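Myosin-2 (Saccharomyces cerevisiae, PDB 6IXO) carries organelles and other cargo along polarized actin cables as a class V myosin, its globular tail domain binding the receptors on the cargo. Local coordinates at residues R296-D304 and E331-V342. Sequence-based numbering, arbitrary orientation.
Sequences RKYTIEDID and ESPIPQEILRYV. With SO4 (sulfate ion), chain E.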
ATOM      1  N   ARG A 296      23.257  29.903   6.259  1.00 35.85           N
ATOM      2  CA  ARG A 296      23.538  31.297   5.977  1.00 39.81           C
ATOM      3  C   ARG A 296      23.316  31.561   4.504  1.00 46.46           C
ATOM      4  O   ARG A 296      23.696  30.755   3.644  1.00 44.40           O
ATOM      5  CB  ARG A 296      24.962  31.634   6.378  1.00 35.06           C
ATOM      6  CG  ARG A 296      25.133  33.052   6.867  1.00 43.23           C
ATOM      7  CD  ARG A 296      26.576  33.337   7.206  1.00 45.87           C
ATOM      8  NE  ARG A 296      27.434  33.297   6.037  1.00 46.03           N
ATOM      9  CZ  ARG A 296      28.755  33.456   6.072  1.00 60.03           C
ATOM     10  NH1 ARG A 296      29.366  33.691   7.234  1.00 64.35           N
ATOM     11  NH2 ARG A 296      29.466  33.391   4.947  1.00 64.78           N
ATOM     12  N   LYS A 297      22.688  32.692   4.235  1.00 39.67           N
ATOM     13  CA  LYS A 297      22.339  33.112   2.889  1.00 36.57           C
ATOM     14  C   LYS A 297      22.819  34.555   2.670  1.00 47.89           C
ATOM     15  O   LYS A 297      22.027  35.398   2.267  1.00 47.09           O
ATOM     16  CB  LYS A 297      20.820  33.010   2.690  1.00 34.88           C
ATOM     17  CG  LYS A 297      20.304  31.543   2.648  1.00 36.52           C
ATOM     18  CD  LYS A 297      18.786  31.421   2.767  1.00 37.79           C
ATOM     19  CE  LYS A 297      18.305  31.810   4.164  1.00 41.90           C
ATOM     20  NZ  LYS A 297      18.497  30.669   5.115  1.00 33.55           N
ATOM     21  N   TYR A 298      24.099  34.837   2.925  1.00 44.68           N
ATOM     22  CA  TYR A 298      24.563  36.228   2.915  1.00 49.82           C
ATOM     23  C   TYR A 298      25.657  36.544   1.901  1.00 53.96           C
ATOM     24  O   TYR A 298      25.771  37.677   1.457  1.00 52.83           O
ATOM     25  CB  TYR A 298      25.016  36.608   4.322  1.00 60.83           C
ATOM     26  CG  TYR A 298      23.834  36.689   5.267  1.00 72.91           C
ATOM     27  CD1 TYR A 298      22.626  37.262   4.858  1.00 74.23           C
ATOM     28  CD2 TYR A 298      23.897  36.157   6.545  1.00 79.35           C
ATOM     29  CE1 TYR A 298      21.531  37.322   5.716  1.00 70.56           C
ATOM     30  CE2 TYR A 298      22.803  36.200   7.391  1.00 75.42           C
ATOM     31  CZ  TYR A 298      21.636  36.789   6.982  1.00 70.57           C
ATOM     32  OH  TYR A 298      20.581  36.832   7.858  1.00 69.03           O
ATOM     33  N   THR A 299      26.453  35.551   1.525  1.00 55.63           N
ATOM     34  CA  THR A 299      27.496  35.767   0.534  1.00 56.23           C
ATOM     35  C   THR A 299      27.256  34.928  -0.724  1.00 60.18           C
ATOM     36  O   THR A 299      26.520  33.925  -0.700  1.00 49.99           O
ATOM     37  CB  THR A 299      28.878  35.414   1.088  1.00 61.13           C
ATOM     38  OG1 THR A 299      29.014  33.986   1.143  1.00 62.55           O
ATOM     39  CG2 THR A 299      29.073  36.009   2.487  1.00 53.83           C
ATOM     40  N   ILE A 300      27.877  35.353  -1.817  1.00 59.83           N
ATOM     41  CA  ILE A 300      27.892  34.578  -3.049  1.00 63.81           C
ATOM     42  C   ILE A 300      28.274  33.121  -2.800  1.00 65.18           C
ATOM     43  O   ILE A 300      27.584  32.184  -3.237  1.00 63.94           O
ATOM     44  CB  ILE A 300      28.878  35.196  -4.058  1.00 66.81           C
ATOM     45  CG1 ILE A 300      28.354  36.548  -4.549  1.00 65.65           C
ATOM     46  CG2 ILE A 300      29.137  34.236  -5.220  1.00 70.18           C
ATOM     47  CD1 ILE A 300      26.985  36.479  -5.186  1.00 57.18           C
ATOM     48  N   GLU A 301      29.363  32.924  -2.070  1.00 66.03           N
ATOM     49  CA  GLU A 301      29.803  31.570  -1.770  1.00 67.34           C
ATOM     50  C   GLU A 301      28.755  30.777  -0.986  1.00 62.88           C
ATOM     51  O   GLU A 301      28.597  29.562  -1.198  1.00 55.41           O
ATOM     52  CB  GLU A 301      31.113  31.592  -0.999  1.00 73.82           C
ATOM     53  CG  GLU A 301      31.757  30.228  -0.949  1.00 82.17           C
ATOM     54  CD  GLU A 301      32.900  30.171   0.025  1.00 92.85           C
ATOM     55  OE1 GLU A 301      33.229  31.225   0.611  1.00 97.46           O
ATOM     56  OE2 GLU A 301      33.465  29.073   0.206  1.00 96.55           O
ATOM     57  N   ASP A 302      28.050  31.456  -0.081  1.00 46.54           N
ATOM     58  CA  ASP A 302      26.936  30.833   0.638  1.00 51.00           C
ATOM     59  C   ASP A 302      25.948  30.232  -0.349  1.00 53.62           C
ATOM     60  O   ASP A 302      25.422  29.117  -0.160  1.00 50.12           O
ATOM     61  CB  ASP A 302      26.200  31.850   1.521  1.00 51.96           C
ATOM     62  CG  ASP A 302      26.942  32.181   2.812  1.00 55.39           C
ATOM     63  OD1 ASP A 302      27.870  31.442   3.203  1.00 57.99           O
ATOM     64  OD2 ASP A 302      26.564  33.187   3.448  1.00 50.04           O
ATOM     65  N   ILE A 303      25.676  30.991  -1.398  1.00 53.48           N
ATOM     66  CA  ILE A 303      24.691  30.550  -2.371  1.00 54.38           C
ATOM     67  C   ILE A 303      25.271  29.405  -3.204  1.00 55.75           C
ATOM     68  O   ILE A 303      24.567  28.447  -3.485  1.00 55.03           O
ATOM     69  CB  ILE A 303      24.216  31.728  -3.254  1.00 59.02           C
ATOM     70  CG1 ILE A 303      23.472  32.759  -2.385  1.00 44.00           C
ATOM     71  CG2 ILE A 303      23.306  31.245  -4.356  1.00 55.59           C
ATOM     72  CD1 ILE A 303      22.286  32.160  -1.573  1.00 43.59           C
ATOM     73  N   ASP A 304      26.550  29.468  -3.563  1.00 56.60           N
ATOM     74  CA  ASP A 304      27.142  28.360  -4.307  1.00 57.51           C
ATOM     75  C   ASP A 304      27.149  27.087  -3.463  1.00 57.97           C
ATOM     76  O   ASP A 304      26.913  25.993  -3.982  1.00 62.38           O
ATOM     77  CB  ASP A 304      28.562  28.687  -4.783  1.00 59.33           C
ATOM     78  CG  ASP A 304      28.590  29.779  -5.846  1.00 67.33           C
ATOM     79  OD1 ASP A 304      27.581  29.930  -6.567  1.00 71.53           O
ATOM     80  OD2 ASP A 304      29.619  30.486  -5.958  1.00 70.85           O
ATOM     81  N   GLU A 331      17.660  39.890  12.778  1.00 31.11           N
ATOM     82  CA  GLU A 331      18.332  39.022  11.783  1.00 30.95           C
ATOM     83  C   GLU A 331      18.703  39.867  10.553  1.00 38.19           C
ATOM     84  O   GLU A 331      17.922  40.715  10.145  1.00 39.71           O
ATOM     85  CB  GLU A 331      17.428  37.824  11.370  1.00 28.98           C
ATOM     86  CG  GLU A 331      18.040  36.961  10.278  1.00 29.30           C
ATOM     87  CD  GLU A 331      17.138  35.793   9.880  1.00 33.56           C
ATOM     88  OE1 GLU A 331      15.969  35.725  10.353  1.00 29.21           O
ATOM     89  OE2 GLU A 331      17.605  34.944   9.088  1.00 31.54           O
ATOM     90  N   SER A 332      19.897  39.687   9.987  1.00 35.01           N
ATOM     91  CA  SER A 332      20.311  40.520   8.844  1.00 37.18           C
ATOM     92  C   SER A 332      19.466  40.206   7.618  1.00 38.37           C
ATOM     93  O   SER A 332      19.207  39.040   7.328  1.00 36.25           O
ATOM     94  CB  SER A 332      21.781  40.304   8.512  1.00 41.09           C
ATOM     95  OG  SER A 332      22.583  40.611   9.638  1.00 50.37           O
ATOM     96  N   PRO A 333      19.035  41.238   6.867  1.00 39.30           N
ATOM     97  CA  PRO A 333      18.274  40.957   5.632  1.00 42.78           C
ATOM     98  C   PRO A 333      19.134  40.212   4.617  1.00 40.26           C
ATOM     99  O   PRO A 333      20.354  40.368   4.635  1.00 43.56           O
ATOM    100  CB  PRO A 333      17.931  42.370   5.091  1.00 45.23           C
ATOM    101  CG  PRO A 333      18.279  43.289   6.123  1.00 47.50           C
ATOM    102  CD  PRO A 333      19.349  42.669   6.996  1.00 45.77           C
ATOM    103  N   ILE A 334      18.531  39.423   3.740  1.00 43.37           N
ATOM    104  CA  ILE A 334      19.272  38.849   2.617  1.00 46.65           C
ATOM    105  C   ILE A 334      19.672  39.969   1.648  1.00 50.61           C
ATOM    106  O   ILE A 334      18.796  40.633   1.117  1.00 48.83           O
ATOM    107  CB  ILE A 334      18.444  37.803   1.880  1.00 47.46           C
ATOM    108  CG1 ILE A 334      18.151  36.640   2.834  1.00 47.75           C
ATOM    109  CG2 ILE A 334      19.213  37.263   0.678  1.00 49.42           C
ATOM    110  CD1 ILE A 334      17.215  35.603   2.281  1.00 48.31           C
ATOM    111  N   PRO A 335      20.983  40.166   1.410  1.00 51.66           N
ATOM    112  CA  PRO A 335      21.417  41.318   0.604  1.00 58.61           C
ATOM    113  C   PRO A 335      20.905  41.277  -0.829  1.00 57.14           C
ATOM    114  O   PRO A 335      20.682  40.194  -1.375  1.00 52.69           O
ATOM    115  CB  PRO A 335      22.952  41.218   0.622  1.00 58.46           C
ATOM    116  CG  PRO A 335      23.271  40.370   1.797  1.00 57.34           C
ATOM    117  CD  PRO A 335      22.131  39.386   1.902  1.00 49.79           C
ATOM    118  N   GLN A 336      20.758  42.459  -1.436  1.00 58.73           N
ATOM    119  CA  GLN A 336      20.230  42.566  -2.789  1.00 63.65           C
ATOM    120  C   GLN A 336      21.149  41.849  -3.752  1.00 64.18           C
ATOM    121  O   GLN A 336      20.687  41.148  -4.659  1.00 60.00           O
ATOM    122  CB  GLN A 336      20.063  44.034  -3.190  1.00 69.82           C
ATOM    123  CG  GLN A 336      19.048  44.741  -2.323  1.00 74.47           C
ATOM    124  CD  GLN A 336      17.717  44.011  -2.340  1.00 75.33           C
ATOM    125  OE1 GLN A 336      17.111  43.863  -3.392  1.00 76.90           O
ATOM    126  NE2 GLN A 336      17.274  43.526  -1.181  1.00 76.07           N
ATOM    127  N   GLU A 337      22.449  42.032  -3.525  1.00 64.19           N
ATOM    128  CA  GLU A 337      23.509  41.343  -4.251  1.00 68.45           C
ATOM    129  C   GLU A 337      23.221  39.827  -4.364  1.00 68.43           C
ATOM    130  O   GLU A 337      23.415  39.211  -5.414  1.00 66.12           O
ATOM    131  CB  GLU A 337      24.851  41.583  -3.551  1.00 73.88           C
ATOM    132  CG  GLU A 337      25.104  43.055  -3.113  1.00107.48           C
ATOM    133  CD  GLU A 337      24.671  43.379  -1.667  1.00 99.56           C
ATOM    134  OE1 GLU A 337      23.743  44.204  -1.475  1.00 92.91           O
ATOM    135  OE2 GLU A 337      25.282  42.830  -0.721  1.00 99.14           O
ATOM    136  N   ILE A 338      22.740  39.229  -3.285  1.00 64.23           N
ATOM    137  CA  ILE A 338      22.509  37.792  -3.302  1.00 61.66           C
ATOM    138  C   ILE A 338      21.208  37.480  -4.061  1.00 60.87           C
ATOM    139  O   ILE A 338      21.159  36.522  -4.836  1.00 61.41           O
ATOM    140  CB  ILE A 338      22.507  37.212  -1.865  1.00 58.15           C
ATOM    141  CG1 ILE A 338      23.900  36.671  -1.492  1.00 60.11           C
ATOM    142  CG2 ILE A 338      21.507  36.049  -1.733  1.00 50.67           C
ATOM    143  CD1 ILE A 338      25.098  37.559  -1.783  1.00 61.92           C
ATOM    144  N   LEU A 339      20.180  38.313  -3.892  1.00 57.73           N
ATOM    145  CA  LEU A 339      18.926  38.095  -4.616  1.00 55.90           C
ATOM    146  C   LEU A 339      19.140  38.208  -6.127  1.00 60.91           C
ATOM    147  O   LEU A 339      18.569  37.444  -6.901  1.00 60.20           O
ATOM    148  CB  LEU A 339      17.839  39.081  -4.160  1.00 55.32           C
ATOM    149  CG  LEU A 339      17.256  38.922  -2.742  1.00 57.68           C
ATOM    150  CD1 LEU A 339      16.243  40.019  -2.430  1.00 57.39           C
ATOM    151  CD2 LEU A 339      16.606  37.540  -2.542  1.00 50.18           C
ATOM    152  N   ARG A 340      19.979  39.141  -6.564  1.00 61.14           N
ATOM    153  CA  ARG A 340      20.183  39.278  -8.000  1.00 67.07           C
ATOM    154  C   ARG A 340      21.099  38.167  -8.498  1.00 65.76           C
ATOM    155  O   ARG A 340      20.973  37.724  -9.634  1.00 65.39           O
ATOM    156  CB  ARG A 340      20.732  40.677  -8.365  1.00 74.67           C
ATOM    157  CG  ARG A 340      22.217  40.925  -8.163  1.00 81.47           C
ATOM    158  CD  ARG A 340      22.584  42.376  -8.614  1.00 93.40           C
ATOM    159  NE  ARG A 340      21.501  43.302  -8.283  1.00 91.39           N
ATOM    160  CZ  ARG A 340      21.534  44.193  -7.294  1.00 89.55           C
ATOM    161  NH1 ARG A 340      22.621  44.329  -6.542  1.00 87.03           N
ATOM    162  NH2 ARG A 340      20.477  44.966  -7.067  1.00 89.22           N
ATOM    163  N   TYR A 341      22.008  37.699  -7.649  1.00 63.68           N
ATOM    164  CA  TYR A 341      22.840  36.562  -8.018  1.00 66.01           C
ATOM    165  C   TYR A 341      21.976  35.338  -8.310  1.00 68.49           C
ATOM    166  O   TYR A 341      22.149  34.651  -9.327  1.00 70.81           O
ATOM    167  CB  TYR A 341      23.830  36.240  -6.912  1.00 65.94           C
ATOM    168  CG  TYR A 341      24.762  35.090  -7.235  1.00 65.96           C
ATOM    169  CD1 TYR A 341      25.571  35.125  -8.359  1.00 69.85           C
ATOM    170  CD2 TYR A 341      24.859  33.988  -6.397  1.00 64.86           C
ATOM    171  CE1 TYR A 341      26.440  34.084  -8.651  1.00 74.63           C
ATOM    172  CE2 TYR A 341      25.728  32.940  -6.680  1.00 67.85           C
ATOM    173  CZ  TYR A 341      26.516  32.996  -7.811  1.00 72.72           C
ATOM    174  OH  TYR A 341      27.384  31.968  -8.111  1.00 72.38           O
ATOM    175  N   VAL A 342      21.045  35.069  -7.404  1.00 66.48           N
ATOM    176  CA  VAL A 342      20.134  33.949  -7.573  1.00 63.96           C
ATOM    177  C   VAL A 342      19.269  34.118  -8.828  1.00 66.63           C
ATOM    178  O   VAL A 342      19.138  33.184  -9.618  1.00 64.32           O
ATOM    179  CB  VAL A 342      19.240  33.790  -6.351  1.00 57.62           C
ATOM    180  CG1 VAL A 342      18.107  32.838  -6.654  1.00 52.89           C
ATOM    181  CG2 VAL A 342      20.064  33.310  -5.164  1.00 55.28           C
TER
HETATM  182  S   SO4 E1604      32.818  34.063   5.834  1.00184.84           S
HETATM  183  O1  SO4 E1604      32.259  34.372   4.522  1.00185.33           O
HETATM  184  O2  SO4 E1604      33.695  35.151   6.259  1.00183.87           O
HETATM  185  O3  SO4 E1604      31.733  33.897   6.793  1.00186.23           O
HETATM  186  O4  SO4 E1604      33.581  32.821   5.758  1.00186.79           O
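Y341 reaches across from helix 336-342 to D304 on helix 300-304, its hydroxyl donating to the syn lone pair of OD1 (OH to OD1, 2.6 Å), with ring and carboxylate planes 68° apart. With CG anti to the backbone N (chi1 -178°), the ring is swung beneath I300, whose CD1 lies over one face in a CH-pi contact 3.6 Å from the centroid, while I303 packs against the ring edge. Replacing Y341 by alanine would probably leave the D304 carboxylate without its hydroxyl donor and I300 CD1 without the aromatic face it covers. In the tight centre the CD1 methyl of I338 packs against the backbone carbonyl of Y298 (CD1 to O, 3.3 Å), and the aliphatic side chains of I338 and I303 meet (CG2 to CG1, 3.9 Å). Nearby, K297 O is buried with no polar partner. At the other end Y298 lies with its edge against P335 CD and donates its hydroxyl to S332 O (OH to O, 2.7 Å), tying the 331-335 loop, which leads into helix 336-342, to Y298. On the solvent side, R296 is exposed and makes no contact with 331-342. There D302 OD2 gathers R296 NE (2.7 Å from it) and the backbone N of Y298 and T299, T299 and D302 form a capping box, and R296 also holds a sulfate, probably from the crystallisation liquor. The axes of 300-304 and 336-342, both in the cargo-binding tail and far from the chain centre, cross at 38°, running in the same general direction; helix 315-323 packs alongside, I322 touching I334, L339 and V342.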